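Local atomic coordinates of HAD superfamily hydrolase (Brucella suis biovar 1, PDB entry 6NQ4), a protein that probably acts as a phosphatase of the haloacid dehalogenase superfamily, with an active site formed by a metal-binding core domain beneath a cap domain. Residues P190-C195 / V269-Y274; F120-E125 / E161-L166; T70-T75 / E222-A227; L128-G133 / V148-Y153. One frame throughout, in Å; residues are numbered along the deposited sequence.

Interaction 1: P190-C195 / V269-Y274; sequences PRLIWC and VHAADY. With EDO (1,2-ethanediol), chain F.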
loop_
_atom_site.group_PDB
_atom_site.type_symbol
_atom_site.label_atom_id
_atom_site.label_comp_id
_atom_site.label_asym_id
_atom_site.label_seq_id
_atom_site.Cartn_x
_atom_site.Cartn_y
_atom_site.Cartn_z
ATOM N N PRO A 190 -14.457 11.658 1.191
ATOM C CA PRO A 190 -13.993 13.014 0.877
ATOM C C PRO A 190 -12.820 13.483 1.718
ATOM O O PRO A 190 -12.279 14.557 1.428
ATOM C CB PRO A 190 -15.230 13.872 1.195
ATOM C CG PRO A 190 -15.847 13.145 2.363
ATOM C CD PRO A 190 -15.685 11.674 2.003
ATOM N N ARG A 191 -12.439 12.746 2.757
ATOM C CA ARG A 191 -11.416 13.186 3.694
ATOM C C ARG A 191 -10.030 12.691 3.272
ATOM O O ARG A 191 -9.890 11.705 2.535
ATOM C CB ARG A 191 -11.744 12.670 5.105
ATOM C CG ARG A 191 -13.010 13.301 5.699
ATOM C CD ARG A 191 -13.325 12.886 7.153
ATOM N NE ARG A 191 -13.356 11.432 7.356
ATOM C CZ ARG A 191 -14.295 10.614 6.889
ATOM N NH1 ARG A 191 -15.314 11.084 6.176
ATOM N NH2 ARG A 191 -14.210 9.314 7.132
ATOM N N LEU A 192 -8.997 13.386 3.755
ATOM C CA LEU A 192 -7.616 12.905 3.717
ATOM C C LEU A 192 -7.197 12.544 5.134
ATOM O O LEU A 192 -7.435 13.321 6.074
ATOM C CB LEU A 192 -6.664 13.953 3.124
ATOM C CG LEU A 192 -6.834 14.162 1.616
ATOM C CD1 LEU A 192 -6.188 15.459 1.148
ATOM C CD2 LEU A 192 -6.227 12.981 0.900
ATOM N N ILE A 193 -6.607 11.359 5.286
ATOM C CA ILE A 193 -6.295 10.762 6.577
ATOM C C ILE A 193 -4.798 10.486 6.634
ATOM O O ILE A 193 -4.230 9.912 5.697
ATOM C CB ILE A 193 -7.073 9.440 6.722
ATOM C CG1 ILE A 193 -8.582 9.664 6.546
ATOM C CG2 ILE A 193 -6.762 8.772 8.040
ATOM C CD1 ILE A 193 -9.203 10.523 7.620
ATOM N N TRP A 194 -4.174 10.825 7.763
ATOM C CA TRP A 194 -2.753 10.558 7.939
ATOM C C TRP A 194 -2.511 9.065 8.131
ATOM O O TRP A 194 -3.287 8.386 8.809
ATOM C CB TRP A 194 -2.235 11.294 9.176
ATOM C CG TRP A 194 -2.246 12.775 9.015
ATOM C CD1 TRP A 194 -3.084 13.660 9.635
ATOM C CD2 TRP A 194 -1.389 13.547 8.175
ATOM N NE1 TRP A 194 -2.807 14.938 9.217
ATOM C CE2 TRP A 194 -1.759 14.903 8.335
ATOM C CE3 TRP A 194 -0.349 13.230 7.303
ATOM C CZ2 TRP A 194 -1.127 15.942 7.642
ATOM C CZ3 TRP A 194 0.281 14.263 6.618
ATOM C CH2 TRP A 194 -0.107 15.603 6.795
ATOM N N CYS A 195 -1.415 8.567 7.560
ATOM C CA CYS A 195 -1.067 7.152 7.613
ATOM C C CYS A 195 0.264 6.947 8.328
ATOM O O CYS A 195 0.978 7.892 8.672
ATOM C CB CYS A 195 -0.950 6.582 6.204
ATOM S SG CYS A 195 -2.457 6.619 5.249
ATOM N N VAL A 269 -6.578 11.134 -6.542
ATOM C CA VAL A 269 -6.228 12.081 -5.490
ATOM C C VAL A 269 -4.718 12.178 -5.338
ATOM O O VAL A 269 -4.188 13.231 -4.957
ATOM C CB VAL A 269 -6.910 11.684 -4.165
ATOM C CG1 VAL A 269 -6.468 12.591 -3.030
ATOM C CG2 VAL A 269 -8.425 11.695 -4.319
ATOM N N HIS A 270 -3.993 11.097 -5.624
ATOM C CA HIS A 270 -2.557 11.051 -5.350
ATOM C C HIS A 270 -2.275 11.252 -3.865
ATOM O O HIS A 270 -1.292 11.898 -3.497
ATOM C CB HIS A 270 -1.751 12.037 -6.208
ATOM C CG HIS A 270 -2.253 12.175 -7.607
ATOM N ND1 HIS A 270 -2.321 11.118 -8.488
ATOM C CD2 HIS A 270 -2.702 13.259 -8.283
ATOM C CE1 HIS A 270 -2.803 11.540 -9.644
ATOM N NE2 HIS A 270 -3.037 12.838 -9.547
ATOM N N ALA A 271 -3.138 10.667 -3.011
ATOM C CA ALA A 271 -3.021 10.871 -1.568
ATOM C C ALA A 271 -1.647 10.464 -1.048
ATOM O O ALA A 271 -1.105 11.105 -0.141
ATOM C CB ALA A 271 -4.134 10.120 -0.833
ATOM N N ALA A 272 -1.068 9.389 -1.594
ATOM C CA ALA A 272 0.236 8.943 -1.121
ATOM C C ALA A 272 1.348 9.943 -1.408
ATOM O O ALA A 272 2.419 9.851 -0.795
ATOM C CB ALA A 272 0.597 7.586 -1.746
ATOM N N ASP A 273 1.121 10.897 -2.313
ATOM C CA ASP A 273 2.116 11.896 -2.694
ATOM C C ASP A 273 2.000 13.193 -1.896
ATOM O O ASP A 273 2.785 14.117 -2.138
ATOM C CB ASP A 273 1.974 12.241 -4.182
ATOM C CG ASP A 273 2.356 11.097 -5.099
ATOM O OD1 ASP A 273 3.273 10.316 -4.746
ATOM O OD2 ASP A 273 1.750 10.994 -6.188
ATOM N N TYR A 274 1.032 13.298 -0.987
ATOM C CA TYR A 274 0.915 14.480 -0.140
ATOM C C TYR A 274 2.069 14.526 0.860
ATOM O O TYR A 274 2.616 13.497 1.262
ATOM C CB TYR A 274 -0.433 14.487 0.597
ATOM C CG TYR A 274 -1.583 15.089 -0.198
ATOM C CD1 TYR A 274 -2.102 14.446 -1.320
ATOM C CD2 TYR A 274 -2.169 16.297 0.193
ATOM C CE1 TYR A 274 -3.157 14.994 -2.044
ATOM C CE2 TYR A 274 -3.223 16.859 -0.531
ATOM C CZ TYR A 274 -3.714 16.198 -1.644
ATOM O OH TYR A 274 -4.757 16.736 -2.368
HETATM C C1 EDO F . -7.309 13.714 10.768
HETATM O O1 EDO F . -6.296 14.514 11.393
HETATM C C2 EDO F . -6.722 13.075 9.516
HETATM O O2 EDO F . -5.881 11.947 9.864
#
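Leu192 splits its two methyls between the Tyr274 ring and the aliphatic side chains of loop 269-274. CD1 sits over one face of the Tyr274 ring, 4.1 Å from the ring centroid and 29° off the ring normal, a CH-pi contact in which its nearest ring atom is Tyr274 CE2 at 3.7 Å. The two side chains cross at about a right angle, so the leucine presents a methyl to the ring instead of lying along it. CD2 turns to the small aliphatic groups of the same loop, with Leu192 CD2 3.9 Å from Ala271 CB and 4.0 Å from Val269 CG1. Leucine and valine slide past each other in opposite directions. In Val269, CG1 is the branch anti to the backbone N (chi1 175°), and this is the methyl that meets the leucine. A 1,2-ethanediol, probably from the crystallisation liquor, takes a nearly straight hydrogen bond at its O2 from Trp194 N (2.9 Å, 172°), and also bonds to Asp155 O and Glu158 O. Strand 191-194 pairs with strand 185-188, while His270 ND1 bonds to the carbonyl oxygen of Asp246, a residue of the sodium site, and the side chain of Ala271 is about 6 Å from that ion. Topology places this hairpin in the inserted cap, so its meeting a core loop beside the metal site is consistent with a capped HAD fold.

Interaction 2: F120-E125 / E161-L166; sequences FHIGCE and EDYREL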
loop_
_atom_site.group_PDB
_atom_site.type_symbol
_atom_site.label_atom_id
_atom_site.label_comp_id
_atom_site.label_asym_id
_atom_site.label_seq_id
_atom_site.Cartn_x
_atom_site.Cartn_y
_atom_site.Cartn_z
ATOM N N PHE A 120 6.321 -2.338 20.735
ATOM C CA PHE A 120 5.388 -1.258 21.026
ATOM C C PHE A 120 4.593 -0.951 19.758
ATOM O O PHE A 120 5.174 -0.574 18.728
ATOM C CB PHE A 120 6.157 -0.025 21.495
ATOM C CG PHE A 120 5.301 1.182 21.730
ATOM C CD1 PHE A 120 4.284 1.173 22.683
ATOM C CD2 PHE A 120 5.517 2.339 20.997
ATOM C CE1 PHE A 120 3.511 2.318 22.900
ATOM C CE2 PHE A 120 4.756 3.481 21.219
ATOM C CZ PHE A 120 3.756 3.468 22.164
ATOM N N HIS A 121 3.276 -1.111 19.839
ATOM C CA HIS A 121 2.377 -0.910 18.705
ATOM C C HIS A 121 1.917 0.543 18.638
ATOM O O HIS A 121 1.432 1.093 19.636
ATOM C CB HIS A 121 1.157 -1.823 18.878
ATOM C CG HIS A 121 0.075 -1.614 17.863
ATOM N ND1 HIS A 121 0.194 -2.013 16.547
ATOM C CD2 HIS A 121 -1.166 -1.079 17.985
ATOM C CE1 HIS A 121 -0.927 -1.734 15.902
ATOM N NE2 HIS A 121 -1.771 -1.173 16.752
ATOM N N ILE A 122 2.051 1.151 17.460
ATOM C CA ILE A 122 1.446 2.446 17.169
ATOM C C ILE A 122 0.443 2.191 16.053
ATOM O O ILE A 122 0.828 1.877 14.920
ATOM C CB ILE A 122 2.475 3.505 16.750
ATOM C CG1 ILE A 122 3.565 3.670 17.812
ATOM C CG2 ILE A 122 1.759 4.847 16.521
ATOM C CD1 ILE A 122 4.717 4.572 17.362
ATOM N N GLY A 123 -0.835 2.322 16.366
ATOM C CA GLY A 123 -1.889 2.090 15.401
ATOM C C GLY A 123 -3.179 1.753 16.117
ATOM O O GLY A 123 -3.233 1.646 17.346
ATOM N N CYS A 124 -4.220 1.548 15.319
ATOM C CA CYS A 124 -5.526 1.314 15.922
ATOM C C CYS A 124 -5.683 -0.145 16.363
ATOM O O CYS A 124 -4.823 -0.999 16.118
ATOM C CB CYS A 124 -6.640 1.757 14.976
ATOM S SG CYS A 124 -6.804 0.718 13.531
ATOM N N GLU A 125 -6.810 -0.426 17.028
ATOM C CA GLU A 125 -7.081 -1.778 17.510
ATOM C C GLU A 125 -7.250 -2.771 16.364
ATOM O O GLU A 125 -6.753 -3.898 16.437
ATOM C CB GLU A 125 -8.326 -1.770 18.384
ATOM C CG GLU A 125 -8.546 -3.072 19.111
ATOM C CD GLU A 125 -9.757 -3.027 20.009
ATOM O OE1 GLU A 125 -10.492 -4.032 20.047
ATOM O OE2 GLU A 125 -9.976 -1.987 20.668
ATOM N N GLU A 161 1.819 15.917 14.366
ATOM C CA GLU A 161 2.320 16.756 15.453
ATOM C C GLU A 161 2.027 16.157 16.828
ATOM O O GLU A 161 2.832 16.315 17.758
ATOM C CB GLU A 161 1.727 18.162 15.338
ATOM N N ASP A 162 0.895 15.464 16.979
ATOM C CA ASP A 162 0.556 14.859 18.261
ATOM C C ASP A 162 1.546 13.781 18.668
ATOM O O ASP A 162 1.561 13.380 19.840
ATOM C CB ASP A 162 -0.838 14.227 18.218
ATOM C CG ASP A 162 -1.937 15.243 17.999
ATOM O OD1 ASP A 162 -2.886 14.942 17.249
ATOM O OD2 ASP A 162 -1.846 16.346 18.579
ATOM N N TYR A 163 2.351 13.281 17.727
ATOM C CA TYR A 163 3.278 12.186 17.976
ATOM C C TYR A 163 4.711 12.644 18.190
ATOM O O TYR A 163 5.581 11.799 18.419
ATOM C CB TYR A 163 3.223 11.186 16.815
ATOM C CG TYR A 163 1.932 10.406 16.831
ATOM C CD1 TYR A 163 1.892 9.109 17.327
ATOM C CD2 TYR A 163 0.739 10.986 16.402
ATOM C CE1 TYR A 163 0.722 8.421 17.385
ATOM C CE2 TYR A 163 -0.450 10.295 16.463
ATOM C CZ TYR A 163 -0.448 9.009 16.956
ATOM O OH TYR A 163 -1.625 8.310 17.029
ATOM N N ARG A 164 4.975 13.953 18.151
ATOM C CA ARG A 164 6.353 14.439 18.194
ATOM C C ARG A 164 7.077 13.958 19.448
ATOM O O ARG A 164 8.178 13.400 19.364
ATOM C CB ARG A 164 6.365 15.968 18.110
ATOM N N GLU A 165 6.462 14.137 20.618
ATOM C CA GLU A 165 7.131 13.776 21.865
ATOM C C GLU A 165 7.385 12.277 21.954
ATOM O O GLU A 165 8.474 11.852 22.355
ATOM C CB GLU A 165 6.322 14.251 23.069
ATOM C CG GLU A 165 6.367 15.764 23.300
ATOM C CD GLU A 165 5.755 16.155 24.637
ATOM O OE1 GLU A 165 6.031 15.467 25.648
ATOM O OE2 GLU A 165 4.989 17.141 24.677
ATOM N N LEU A 166 6.395 11.461 21.576
ATOM C CA LEU A 166 6.556 10.007 21.591
ATOM C C LEU A 166 7.676 9.564 20.652
ATOM O O LEU A 166 8.544 8.770 21.034
ATOM C CB LEU A 166 5.242 9.346 21.189
ATOM C CG LEU A 166 5.293 7.827 20.990
ATOM C CD1 LEU A 166 5.664 7.095 22.275
ATOM C CD2 LEU A 166 3.937 7.335 20.447
#
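Strand 118-122 ends opposite the start of helix 164-172, where a 3-10 turn runs into the helix, and the backbones stay well apart, with Ile122 CA and Tyr163 CA at 9.9 Å. This is the flank of what is probably the alpha/beta cap: helix 164-172 connects strands 146-149 and 177-179 in a beta-alpha-beta crossover, and its first turn reaches strand 118-122, the neighbour of strand 146-149. Side chains bridge the gap. Phe120, with CG anti to the backbone N (chi1 176°), and Leu166 come from opposite directions; Phe120 CE2 lies 3.9 Å from Leu166 CD1 and 4.0 Å from Leu166 CD2, so one corner of the ring meets both methyls. Ile122 slides past Tyr163 in the opposite direction and brings CG2 to 3.8 Å from Tyr163 CE1. Its other arm extends toward the helix, where Ile122 CD1 and Leu166 CD2 meet more loosely at 4.2 Å. Leu199 of helix 196-205 packs against both Ile122 and Tyr163. The phenol end of the tyrosine is satisfied away from this apolar patch, with Tyr163 OH bonded to Glu158 OE1. Past the strand end the chain turns back on itself: Gly123 N lies above one face of the His121 ring, offset toward its rim, and His121 NE2 donates to Cys124 O over 3.1 Å at 158°, approaching from above the carbonyl plane.

Interaction 3: T70-T75 / E222-A227; sequences TIILVT and EAALRA. With PO4 (phosphate ion), chain G.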
loop_
_atom_site.group_PDB
_atom_site.type_symbol
_atom_site.label_atom_id
_atom_site.label_comp_id
_atom_site.label_asym_id
_atom_site.label_seq_id
_atom_site.Cartn_x
_atom_site.Cartn_y
_atom_site.Cartn_z
ATOM N N THR A 70 -4.123 -12.017 -15.386
ATOM C CA THR A 70 -4.169 -12.210 -13.937
ATOM C C THR A 70 -4.096 -10.853 -13.236
ATOM O O THR A 70 -3.251 -10.021 -13.579
ATOM C CB THR A 70 -3.008 -13.102 -13.488
ATOM O OG1 THR A 70 -3.093 -14.349 -14.180
ATOM C CG2 THR A 70 -3.061 -13.382 -11.987
ATOM N N ILE A 71 -4.973 -10.628 -12.250
ATOM C CA ILE A 71 -5.041 -9.352 -11.533
ATOM C C ILE A 71 -4.589 -9.569 -10.093
ATOM O O ILE A 71 -5.246 -10.285 -9.327
ATOM C CB ILE A 71 -6.464 -8.769 -11.524
ATOM C CG1 ILE A 71 -7.020 -8.585 -12.937
ATOM C CG2 ILE A 71 -6.484 -7.438 -10.762
ATOM C CD1 ILE A 71 -6.202 -7.717 -13.831
ATOM N N ILE A 72 -3.501 -8.916 -9.708
ATOM C CA ILE A 72 -3.099 -8.838 -8.311
ATOM C C ILE A 72 -3.383 -7.420 -7.857
ATOM O O ILE A 72 -2.813 -6.473 -8.404
ATOM C CB ILE A 72 -1.605 -9.153 -8.116
ATOM C CG1 ILE A 72 -1.180 -10.408 -8.886
ATOM C CG2 ILE A 72 -1.276 -9.246 -6.611
ATOM C CD1 ILE A 72 -1.840 -11.712 -8.469
ATOM N N LEU A 73 -4.221 -7.265 -6.836
ATOM C CA LEU A 73 -4.378 -5.949 -6.231
ATOM C C LEU A 73 -3.250 -5.770 -5.223
ATOM O O LEU A 73 -3.051 -6.625 -4.353
ATOM C CB LEU A 73 -5.740 -5.823 -5.560
ATOM C CG LEU A 73 -6.930 -6.014 -6.506
ATOM C CD1 LEU A 73 -8.238 -5.813 -5.743
ATOM C CD2 LEU A 73 -6.828 -5.054 -7.676
ATOM N N VAL A 74 -2.466 -4.708 -5.372
ATOM C CA VAL A 74 -1.275 -4.484 -4.564
ATOM C C VAL A 74 -1.479 -3.150 -3.855
ATOM O O VAL A 74 -1.552 -2.098 -4.507
ATOM C CB VAL A 74 -0.006 -4.466 -5.433
ATOM C CG1 VAL A 74 1.241 -4.241 -4.573
ATOM C CG2 VAL A 74 0.119 -5.775 -6.251
ATOM N N THR A 75 -1.599 -3.187 -2.532
ATOM C CA THR A 75 -2.003 -2.024 -1.762
ATOM C C THR A 75 -1.090 -1.828 -0.566
ATOM O O THR A 75 -0.616 -2.789 0.035
ATOM C CB THR A 75 -3.470 -2.186 -1.265
ATOM O OG1 THR A 75 -3.810 -1.111 -0.382
ATOM C CG2 THR A 75 -3.679 -3.499 -0.523
ATOM N N GLU A 222 7.962 -8.390 -5.022
ATOM C CA GLU A 222 8.352 -9.793 -5.092
ATOM C C GLU A 222 7.218 -10.697 -4.628
ATOM O O GLU A 222 7.008 -11.783 -5.185
ATOM C CB GLU A 222 9.634 -10.020 -4.288
ATOM C CG GLU A 222 10.873 -9.448 -4.980
ATOM C CD GLU A 222 12.127 -9.513 -4.131
ATOM O OE1 GLU A 222 12.012 -9.609 -2.891
ATOM O OE2 GLU A 222 13.235 -9.464 -4.712
ATOM N N ALA A 223 6.458 -10.256 -3.618
ATOM C CA ALA A 223 5.317 -11.045 -3.165
ATOM C C ALA A 223 4.223 -11.088 -4.224
ATOM O O ALA A 223 3.622 -12.143 -4.469
ATOM C CB ALA A 223 4.785 -10.487 -1.850
ATOM N N ALA A 224 3.967 -9.956 -4.889
ATOM C CA ALA A 224 3.007 -9.948 -5.988
ATOM C C ALA A 224 3.477 -10.834 -7.143
ATOM O O ALA A 224 2.668 -11.533 -7.765
ATOM C CB ALA A 224 2.762 -8.511 -6.467
ATOM N N LEU A 225 4.783 -10.818 -7.444
ATOM C CA LEU A 225 5.311 -11.684 -8.493
ATOM C C LEU A 225 5.178 -13.156 -8.114
ATOM O O LEU A 225 4.794 -13.976 -8.953
ATOM C CB LEU A 225 6.762 -11.313 -8.807
ATOM C CG LEU A 225 7.461 -12.080 -9.934
ATOM C CD1 LEU A 225 6.664 -11.930 -11.215
ATOM C CD2 LEU A 225 8.894 -11.581 -10.112
ATOM N N ARG A 226 5.467 -13.515 -6.854
ATOM C CA ARG A 226 5.269 -14.908 -6.458
ATOM C C ARG A 226 3.813 -15.318 -6.622
ATOM O O ARG A 226 3.520 -16.448 -7.030
ATOM C CB ARG A 226 5.723 -15.147 -5.021
ATOM C CG ARG A 226 7.224 -15.174 -4.831
ATOM C CD ARG A 226 7.575 -15.635 -3.432
ATOM N NE ARG A 226 7.124 -14.726 -2.385
ATOM C CZ ARG A 226 7.806 -13.654 -1.983
ATOM N NH1 ARG A 226 8.960 -13.343 -2.557
ATOM N NH2 ARG A 226 7.342 -12.903 -1.002
ATOM N N ALA A 227 2.889 -14.402 -6.336
ATOM C CA ALA A 227 1.469 -14.706 -6.470
ATOM C C ALA A 227 1.090 -14.971 -7.925
ATOM O O ALA A 227 0.406 -15.957 -8.216
ATOM C CB ALA A 227 0.629 -13.585 -5.848
HETATM P P PO4 G . -2.950 2.067 -1.812
HETATM O O1 PO4 G . -3.165 3.191 -2.825
HETATM O O2 PO4 G . -4.079 1.055 -1.894
HETATM O O3 PO4 G . -3.072 2.874 -0.505
HETATM O O4 PO4 G . -1.559 1.494 -1.928
#
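Ala224 CB is the knot of the tight part, reached from strand 70-75 by two branched side chains: Val74 CG2 stands 3.8 Å from it and Ile72 CG2 4.1 Å from it. With alanines facing the strand, the segment axes come within 9.3 Å at 156°, nearly antiparallel. One turn along, Ile72 CD1 meets Ala227 CB at 4.1 Å. Isoleucine thus spans two helix positions: CG2, anti to the backbone N, goes to Ala224, while CG1, beside the N at chi1 -47°, carries CD1 to Ala227. All four touching residues are buried and the contact is wholly apolar. The helix's outer side is different: Arg226 is exposed, its guanidinium folded back so that Ala223 CA and Glu222 O both lie against one face, 3.5 and 3.6 Å above its plane and offset toward the rim. At the strand's C-terminal end Thr75 OG1 donates to O2 of a phosphate ion (2.7 Å), probably from the crystallisation liquor and also bonded to Trp44 N, Asn76 N and Lys215 NZ; this is consistent with Thr75 and Lys215 being the motif II threonine and the motif III lysine of the HAD family. In the core sheet, strand 70-75 runs between strands 38-41 and 100-103, and helix 218-232 packs on all three, running roughly antiparallel to strand 70-75, with Ala224 also touching Phe40 and Ala223 touching Val102.

Interaction 4: L128-G133 / V148-Y153; sequences LAIYDG and VCTGLY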
loop_
_atom_site.group_PDB
_atom_site.type_symbol
_atom_site.label_atom_id
_atom_site.label_comp_id
_atom_site.label_asym_id
_atom_site.label_seq_id
_atom_site.Cartn_x
_atom_site.Cartn_y
_atom_site.Cartn_z
ATOM N N LEU A 128 -4.148 -4.451 14.914
ATOM C CA LEU A 128 -3.476 -5.550 15.619
ATOM C C LEU A 128 -3.549 -6.879 14.864
ATOM O O LEU A 128 -2.806 -7.817 15.198
ATOM C CB LEU A 128 -4.085 -5.744 17.014
ATOM C CG LEU A 128 -3.943 -4.567 17.982
ATOM C CD1 LEU A 128 -4.733 -4.879 19.264
ATOM C CD2 LEU A 128 -2.484 -4.313 18.280
ATOM N N ALA A 129 -4.421 -6.992 13.861
ATOM C CA ALA A 129 -4.485 -8.200 13.043
ATOM C C ALA A 129 -3.142 -8.564 12.402
ATOM O O ALA A 129 -2.902 -9.748 12.117
ATOM C CB ALA A 129 -5.577 -8.031 11.983
ATOM N N ILE A 130 -2.257 -7.583 12.189
ATOM C CA ILE A 130 -0.962 -7.847 11.568
ATOM C C ILE A 130 -0.103 -8.806 12.392
ATOM O O ILE A 130 0.787 -9.466 11.839
ATOM C CB ILE A 130 -0.225 -6.505 11.297
ATOM C CG1 ILE A 130 0.905 -6.684 10.270
ATOM C CG2 ILE A 130 0.274 -5.893 12.618
ATOM C CD1 ILE A 130 1.535 -5.363 9.813
ATOM N N TYR A 131 -0.342 -8.910 13.704
ATOM C CA TYR A 131 0.487 -9.754 14.566
ATOM C C TYR A 131 -0.016 -11.179 14.688
ATOM O O TYR A 131 0.653 -11.993 15.339
ATOM C CB TYR A 131 0.588 -9.159 15.982
ATOM C CG TYR A 131 1.039 -7.723 15.979
ATOM C CD1 TYR A 131 2.347 -7.386 15.634
ATOM C CD2 TYR A 131 0.156 -6.704 16.311
ATOM C CE1 TYR A 131 2.755 -6.059 15.594
ATOM C CE2 TYR A 131 0.555 -5.365 16.280
ATOM C CZ TYR A 131 1.856 -5.056 15.932
ATOM O OH TYR A 131 2.265 -3.741 15.892
ATOM N N ASP A 132 -1.182 -11.492 14.132
ATOM C CA ASP A 132 -1.759 -12.820 14.312
ATOM C C ASP A 132 -0.790 -13.895 13.840
ATOM O O ASP A 132 -0.301 -13.852 12.708
ATOM C CB ASP A 132 -3.065 -12.917 13.530
ATOM C CG ASP A 132 -4.180 -12.115 14.159
ATOM O OD1 ASP A 132 -4.088 -11.810 15.367
ATOM O OD2 ASP A 132 -5.153 -11.792 13.444
ATOM N N GLY A 133 -0.509 -14.856 14.720
ATOM C CA GLY A 133 0.355 -15.973 14.392
ATOM C C GLY A 133 1.836 -15.699 14.501
ATOM O O GLY A 133 2.638 -16.620 14.299
ATOM N N VAL A 148 6.407 -1.140 15.989
ATOM C CA VAL A 148 5.688 -1.400 14.744
ATOM C C VAL A 148 4.590 -0.367 14.628
ATOM O O VAL A 148 3.753 -0.235 15.532
ATOM C CB VAL A 148 5.117 -2.823 14.695
ATOM C CG1 VAL A 148 4.310 -3.035 13.413
ATOM C CG2 VAL A 148 6.254 -3.852 14.778
ATOM N N CYS A 149 4.594 0.370 13.526
ATOM C CA CYS A 149 3.612 1.417 13.299
ATOM C C CYS A 149 2.741 1.013 12.122
ATOM O O CYS A 149 3.202 0.971 10.972
ATOM C CB CYS A 149 4.309 2.744 13.031
ATOM S SG CYS A 149 3.160 4.098 12.722
ATOM N N THR A 150 1.476 0.727 12.411
ATOM C CA THR A 150 0.496 0.458 11.365
ATOM C C THR A 150 -0.304 1.695 10.990
ATOM O O THR A 150 -0.915 1.707 9.922
ATOM C CB THR A 150 -0.488 -0.625 11.819
ATOM O OG1 THR A 150 -1.156 -0.184 13.011
ATOM C CG2 THR A 150 0.230 -1.944 12.077
ATOM N N GLY A 151 -0.297 2.735 11.824
ATOM C CA GLY A 151 -1.092 3.927 11.578
ATOM C C GLY A 151 -1.141 4.775 12.835
ATOM O O GLY A 151 -0.387 4.549 13.775
ATOM N N LEU A 152 -2.038 5.747 12.843
ATOM C CA LEU A 152 -2.226 6.542 14.051
ATOM C C LEU A 152 -3.236 5.842 14.968
ATOM O O LEU A 152 -4.072 5.057 14.517
ATOM C CB LEU A 152 -2.703 7.965 13.705
ATOM C CG LEU A 152 -1.660 8.957 13.167
ATOM C CD1 LEU A 152 -1.013 8.511 11.851
ATOM C CD2 LEU A 152 -2.318 10.328 13.016
ATOM N N TYR A 153 -3.152 6.129 16.274
ATOM C CA TYR A 153 -4.101 5.536 17.222
ATOM C C TYR A 153 -5.542 5.912 16.899
ATOM O O TYR A 153 -6.446 5.069 16.976
ATOM C CB TYR A 153 -3.772 5.938 18.661
ATOM C CG TYR A 153 -2.489 5.334 19.169
ATOM C CD1 TYR A 153 -2.357 3.954 19.294
ATOM C CD2 TYR A 153 -1.401 6.136 19.518
ATOM C CE1 TYR A 153 -1.178 3.386 19.752
ATOM C CE2 TYR A 153 -0.224 5.581 19.966
ATOM C CZ TYR A 153 -0.109 4.204 20.082
ATOM O OH TYR A 153 1.075 3.675 20.540
#
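Thr150 OG1 is held by Glu127 OE1 and, weakly, by Ile122 O, which leaves its methyl to make the contact with Ile130. That methyl, CG2, is anti to the carbonyl carbon, with OG1 between the backbone N and the carbonyl carbon (chi1 59°), and it meets Ile130 CG2 tip to tip at 4.0 Å. The same isoleucine methyl has a second task: it sits 3.6 Å above the plane of the Tyr131 ring, over its centre, so neighbouring residues of the 3-10 turn brace each other. Tyr131 approaches Val148 from the opposite direction and presses its hydroxyl end into the valine: Tyr131 OH is 3.2 Å from Val148 CB and 3.3 Å from Val148 CG1, a close fit, while Tyr131 CE1 lies 4.0 Å from CG1. The hydroxyl is hydrogen-bonded to His121 ND1, whose ring stands nearly perpendicular to the tyrosine's. Ile112 of helix 104-114 packs on Ile130, Tyr131 and Val148 together. The 3-10 turn, part of the connection between strands 118-122 and 137-138, lies against strand 146-149, which adjoins strand 118-122 on the side away from 137-138, consistent with a layered alpha/beta cap built on a parallel sheet.

Overall arrangement
Interactions 2 and 4 form one cap neighbourhood, their centres 12 Å apart on adjoining strands 118-122 and 146-149. Tyr153 ties them together: its OH lies 2.8 Å from His121 O, and its N lies 2.8 Å from Tyr163 OH, both probable hydrogen bonds. Interaction 4 also touches interaction 1, where Leu152 CD1, in the loop after strand 146-149, packs 3.8 Å from Trp194 O at the end of the hairpin strand. Interaction 3 lies in the core domain, its centre about 23 Å from that of interaction 1. The side chains of Ala271 and Val74 are about 6 Å and 10 Å from the sodium ion, and Thr75 bonds the phosphate, consistent with both contacts lying near the probable active site.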